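Local coordinates for protein profilin-2 (Acanthamoeba castellanii, PDB 1F2K) that binds monomeric actin, hindering its polymerization at high concentration and enhancing it at low concentration, and binds PIP2, which inhibits formation of IP3 and DG, at residues T69-A72 against V77-K80; V86-T91 against I95-Y100. All blocks are in the same frame, centred on the assembly; numbering follows the deposited sequence.

Interaction 1: residues T69-A72 against V77-K80; sequences TIRA and VYGK
I70 and R71 both stand opposite Y78, which makes this part of the hairpin of strands 65-72 and 76-81 a classic beta bulge in the antiparallel sheet of profilin. The evidence is the shift of one residue between the pairs T69-G79 and R71-Y78, and the sharing of a single acceptor. Y78 O takes the amide of I70 at 2.9 Å (I70 N to Y78 O) and, through a weak bond of 3.3 Å from R71 N, the next amide as well. In return Y78 N donates to R71 O at 3.1 Å.

On the face that carries R71 and Y78, the two side chains run side by side in the same direction. R71 CD sits 4.2 Å from the centroid of the Y78 ring, almost on its normal, a CH-pi contact reached because the chain leaves CB with CG opposite the backbone N (chi1 -178°). Farther out, R71 NE lies over the same face near the rim, 3.6 Å from Y78 CE2, and the guanidinium is tilted 33° to the ring rather than flat on it. At the bulge, the I70 side chain crosses that of K80 at about a right angle, with I70 CG1 3.9 Å from K80 CG. Between A72 and V77 the apolar contact is slight, A72 CB meeting V77 CG2 at 4.4 Å.

Y78 OH is hydrogen-bonded to E114 OE2, which ties the ring's outer end to helix 106-121; the side chain of K115, an actin-binding site, is about 10 Å from that of Y78. R71 NH1 forms a long, weak ion pair with D73. The opposite face, carrying T69, A72 and V77, lies against helix 53-58, where T69 OG1 is hydrogen-bonded to I55 O.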
loop_
_atom_site.group_PDB
_atom_site.type_symbol
_atom_site.label_atom_id
_atom_site.label_comp_id
_atom_site.label_asym_id
_atom_site.label_seq_id
_atom_site.Cartn_x
_atom_site.Cartn_y
_atom_site.Cartn_z
ATOM N N THR A 69 -8.656 9.396 -2.177
ATOM C CA THR A 69 -9.272 8.224 -1.594
ATOM C C THR A 69 -10.473 7.659 -2.353
ATOM O O THR A 69 -11.524 8.303 -2.430
ATOM C CB THR A 69 -9.674 8.561 -0.176
ATOM O OG1 THR A 69 -8.608 9.294 0.430
ATOM C CG2 THR A 69 -9.973 7.300 0.646
ATOM N N ILE A 70 -10.318 6.461 -2.916
ATOM C CA ILE A 70 -11.419 5.813 -3.622
ATOM C C ILE A 70 -12.084 4.885 -2.630
ATOM O O ILE A 70 -13.311 4.851 -2.537
ATOM C CB ILE A 70 -10.995 4.851 -4.713
ATOM C CG1 ILE A 70 -9.982 5.464 -5.639
ATOM C CG2 ILE A 70 -12.194 4.453 -5.524
ATOM C CD1 ILE A 70 -9.493 4.394 -6.622
ATOM N N ARG A 71 -11.261 4.086 -1.937
ATOM C CA ARG A 71 -11.763 3.122 -0.962
ATOM C C ARG A 71 -11.156 3.353 0.412
ATOM O O ARG A 71 -9.995 3.721 0.507
ATOM C CB ARG A 71 -11.444 1.681 -1.383
ATOM C CG ARG A 71 -12.008 0.666 -0.385
ATOM C CD ARG A 71 -11.376 -0.708 -0.392
ATOM N NE ARG A 71 -11.756 -1.545 -1.522
ATOM C CZ ARG A 71 -12.098 -2.838 -1.447
ATOM N NH1 ARG A 71 -12.119 -3.472 -0.293
ATOM N NH2 ARG A 71 -12.417 -3.514 -2.544
ATOM N N ALA A 72 -11.936 3.162 1.483
ATOM C CA ALA A 72 -11.361 3.303 2.816
ATOM C C ALA A 72 -12.138 2.557 3.900
ATOM O O ALA A 72 -13.152 3.039 4.385
ATOM C CB ALA A 72 -11.217 4.768 3.182
ATOM N N VAL A 77 -7.236 0.613 1.918
ATOM C CA VAL A 77 -7.280 2.019 1.585
ATOM C C VAL A 77 -6.607 2.105 0.212
ATOM O O VAL A 77 -5.461 1.688 0.023
ATOM C CB VAL A 77 -6.561 2.893 2.594
ATOM C CG1 VAL A 77 -6.459 4.276 2.045
ATOM C CG2 VAL A 77 -7.326 2.961 3.914
ATOM N N TYR A 78 -7.373 2.595 -0.754
ATOM C CA TYR A 78 -6.940 2.720 -2.128
ATOM C C TYR A 78 -7.028 4.163 -2.539
ATOM O O TYR A 78 -8.012 4.836 -2.240
ATOM C CB TYR A 78 -7.870 1.962 -3.064
ATOM C CG TYR A 78 -7.935 0.462 -2.997
ATOM C CD1 TYR A 78 -7.245 -0.288 -2.040
ATOM C CD2 TYR A 78 -8.752 -0.213 -3.862
ATOM C CE1 TYR A 78 -7.396 -1.712 -1.968
ATOM C CE2 TYR A 78 -8.909 -1.598 -3.801
ATOM C CZ TYR A 78 -8.240 -2.351 -2.862
ATOM O OH TYR A 78 -8.479 -3.730 -2.840
ATOM N N GLY A 79 -6.014 4.602 -3.268
ATOM C CA GLY A 79 -5.960 5.951 -3.793
ATOM C C GLY A 79 -5.847 5.875 -5.311
ATOM O O GLY A 79 -5.505 4.826 -5.865
ATOM N N LYS A 80 -6.190 6.958 -6.008
ATOM C CA LYS A 80 -6.046 6.976 -7.466
ATOM C C LYS A 80 -5.588 8.358 -7.899
ATOM O O LYS A 80 -5.807 9.350 -7.179
ATOM C CB LYS A 80 -7.341 6.564 -8.191
ATOM C CG LYS A 80 -8.361 7.648 -8.430
ATOM C CD LYS A 80 -9.210 7.402 -9.698
ATOM C CE LYS A 80 -10.019 6.090 -9.643
ATOM N NZ LYS A 80 -11.087 5.939 -10.709
#

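Interaction 2: residues V86-T91 against I95-Y100; sequences VITVKT and ILIGVY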
loop_
_atom_site.group_PDB
_atom_site.type_symbol
_atom_site.label_atom_id
_atom_site.label_comp_id
_atom_site.label_asym_id
_atom_site.label_seq_id
_atom_site.Cartn_x
_atom_site.Cartn_y
_atom_site.Cartn_z
ATOM N N VAL A 86 -2.600 3.633 -6.006
ATOM C CA VAL A 86 -1.908 2.839 -5.017
ATOM C C VAL A 86 -2.899 1.976 -4.272
ATOM O O VAL A 86 -3.985 2.452 -3.887
ATOM C CB VAL A 86 -1.201 3.749 -3.999
ATOM C CG1 VAL A 86 -2.203 4.651 -3.340
ATOM C CG2 VAL A 86 -0.499 2.912 -2.944
ATOM N N ILE A 87 -2.545 0.703 -4.085
ATOM C CA ILE A 87 -3.407 -0.221 -3.327
ATOM C C ILE A 87 -2.750 -0.452 -1.965
ATOM O O ILE A 87 -1.594 -0.894 -1.926
ATOM C CB ILE A 87 -3.507 -1.590 -4.017
ATOM C CG1 ILE A 87 -3.971 -1.430 -5.463
ATOM C CG2 ILE A 87 -4.453 -2.460 -3.286
ATOM C CD1 ILE A 87 -5.389 -0.950 -5.636
ATOM N N THR A 88 -3.412 -0.124 -0.851
ATOM C CA THR A 88 -2.759 -0.422 0.438
ATOM C C THR A 88 -3.712 -1.284 1.189
ATOM O O THR A 88 -4.901 -1.107 1.065
ATOM C CB THR A 88 -2.395 0.808 1.281
ATOM O OG1 THR A 88 -3.577 1.403 1.810
ATOM C CG2 THR A 88 -1.623 1.799 0.430
ATOM N N VAL A 89 -3.163 -2.249 1.917
ATOM C CA VAL A 89 -3.932 -3.211 2.704
ATOM C C VAL A 89 -3.257 -3.405 4.039
ATOM O O VAL A 89 -2.007 -3.404 4.107
ATOM C CB VAL A 89 -3.996 -4.578 2.022
ATOM C CG1 VAL A 89 -4.978 -5.507 2.778
ATOM C CG2 VAL A 89 -4.403 -4.407 0.597
ATOM N N LYS A 90 -4.086 -3.571 5.078
ATOM C CA LYS A 90 -3.634 -3.738 6.457
ATOM C C LYS A 90 -3.668 -5.147 7.020
ATOM O O LYS A 90 -4.737 -5.800 7.039
ATOM C CB LYS A 90 -4.456 -2.855 7.383
ATOM C CG LYS A 90 -4.147 -3.033 8.878
ATOM C CD LYS A 90 -4.931 -1.976 9.653
ATOM C CE LYS A 90 -4.817 -2.079 11.173
ATOM N NZ LYS A 90 -5.429 -0.891 11.852
ATOM N N THR A 91 -2.510 -5.625 7.484
ATOM C CA THR A 91 -2.457 -6.967 8.096
ATOM C C THR A 91 -2.359 -6.778 9.616
ATOM O O THR A 91 -2.433 -5.654 10.119
ATOM C CB THR A 91 -1.257 -7.740 7.631
ATOM O OG1 THR A 91 -0.067 -7.137 8.147
ATOM C CG2 THR A 91 -1.190 -7.707 6.119
ATOM N N ILE A 95 1.355 -3.043 6.960
ATOM C CA ILE A 95 0.454 -2.492 5.952
ATOM C C ILE A 95 1.191 -2.643 4.663
ATOM O O ILE A 95 2.377 -2.249 4.562
ATOM C CB ILE A 95 0.144 -0.983 6.220
ATOM C CG1 ILE A 95 -0.641 -0.863 7.529
ATOM C CG2 ILE A 95 -0.704 -0.417 5.122
ATOM C CD1 ILE A 95 -0.499 0.389 8.170
ATOM N N LEU A 96 0.523 -3.227 3.675
ATOM C CA LEU A 96 1.184 -3.423 2.381
ATOM C C LEU A 96 0.869 -2.256 1.470
ATOM O O LEU A 96 -0.239 -1.695 1.500
ATOM C CB LEU A 96 0.714 -4.723 1.745
ATOM C CG LEU A 96 0.593 -5.827 2.801
ATOM C CD1 LEU A 96 0.003 -7.095 2.165
ATOM C CD2 LEU A 96 1.965 -6.072 3.440
ATOM N N ILE A 97 1.834 -1.879 0.645
ATOM C CA ILE A 97 1.623 -0.750 -0.241
ATOM C C ILE A 97 2.091 -1.052 -1.624
ATOM O O ILE A 97 3.265 -1.295 -1.790
ATOM C CB ILE A 97 2.415 0.473 0.221
ATOM C CG1 ILE A 97 1.946 0.954 1.572
ATOM C CG2 ILE A 97 2.223 1.609 -0.700
ATOM C CD1 ILE A 97 2.920 2.011 2.037
ATOM N N GLY A 98 1.191 -1.002 -2.608
ATOM C CA GLY A 98 1.580 -1.243 -3.987
ATOM C C GLY A 98 1.037 -0.209 -4.974
ATOM O O GLY A 98 -0.190 -0.009 -5.086
ATOM N N VAL A 99 1.935 0.430 -5.720
ATOM C CA VAL A 99 1.553 1.443 -6.695
ATOM C C VAL A 99 1.611 0.830 -8.085
ATOM O O VAL A 99 2.416 -0.055 -8.359
ATOM C CB VAL A 99 2.476 2.738 -6.643
ATOM C CG1 VAL A 99 2.860 3.076 -5.194
ATOM C CG2 VAL A 99 3.693 2.564 -7.474
ATOM N N TYR A 100 0.750 1.301 -8.966
ATOM C CA TYR A 100 0.712 0.774 -10.310
ATOM C C TYR A 100 0.631 1.987 -11.194
ATOM O O TYR A 100 0.207 3.053 -10.756
ATOM C CB TYR A 100 -0.510 -0.121 -10.475
ATOM C CG TYR A 100 -1.810 0.566 -10.137
ATOM C CD1 TYR A 100 -2.433 1.410 -11.062
ATOM C CD2 TYR A 100 -2.421 0.386 -8.899
ATOM C CE1 TYR A 100 -3.634 2.053 -10.759
ATOM C CE2 TYR A 100 -3.625 1.025 -8.582
ATOM C CZ TYR A 100 -4.226 1.860 -9.524
ATOM O OH TYR A 100 -5.410 2.501 -9.229
#
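I87 and G98 form a hydrogen-bonded pair with both amides used: I87 N donates to G98 O at 2.7 Å, nearly straight at 174°, and G98 N returns to I87 O at 2.9 Å. This is the regular antiparallel hairpin of strands 84-90 and 94-100, in the middle of the profilin sheet, and its strand axes run 168° apart. V89 and L96 repeat the pattern, with L96 N to V89 O at 2.6 Å and V89 N to L96 O at 3.0 Å. L96 O also receives a CA-H...O contact from T88 CA.

The amides of V86, T88, I95 and I97 belong to non-hydrogen-bonded pairs here. Their backbones bond outward instead, V86 and T88 to G79 and V77, I95 and I97 to I22 and A20, so both strands are held on their two edges.

Of the threonine hydroxyls, T88 OG1 is bound by V77 O, while T91 OG1 is engaged by F125 O and A94 N. T88 OG1 sits between the backbone N and the carbonyl carbon (chi1 71°), which turns CG2 to I97 CG1 at 3.8 Å; T88 also touches helix 39-50. V89 and L96 face helix 106-121. Beyond G98, I87 CD1 lies at the edge of the Y100 ring, near its plane, 4.0 Å from Y100 CE2.

Both interactions are antiparallel hairpins of one sheet, in series along the chain and with centres about 10 Å apart. Strand 76-81 of interaction 1 is the neighbour of strand 84-90 of interaction 2, and backbone and hydroxyl hydrogen bonds join the two. Interaction 2 is central and almost wholly buried, its register unbroken and its side chains mainly aliphatic. Interaction 1, closer to the sheet's edge, is partly buried: a bulge shifts its register, and an arginine-tyrosine pairing lies on one face. The Y78 ring packs against I87, continuing that face into interaction 2.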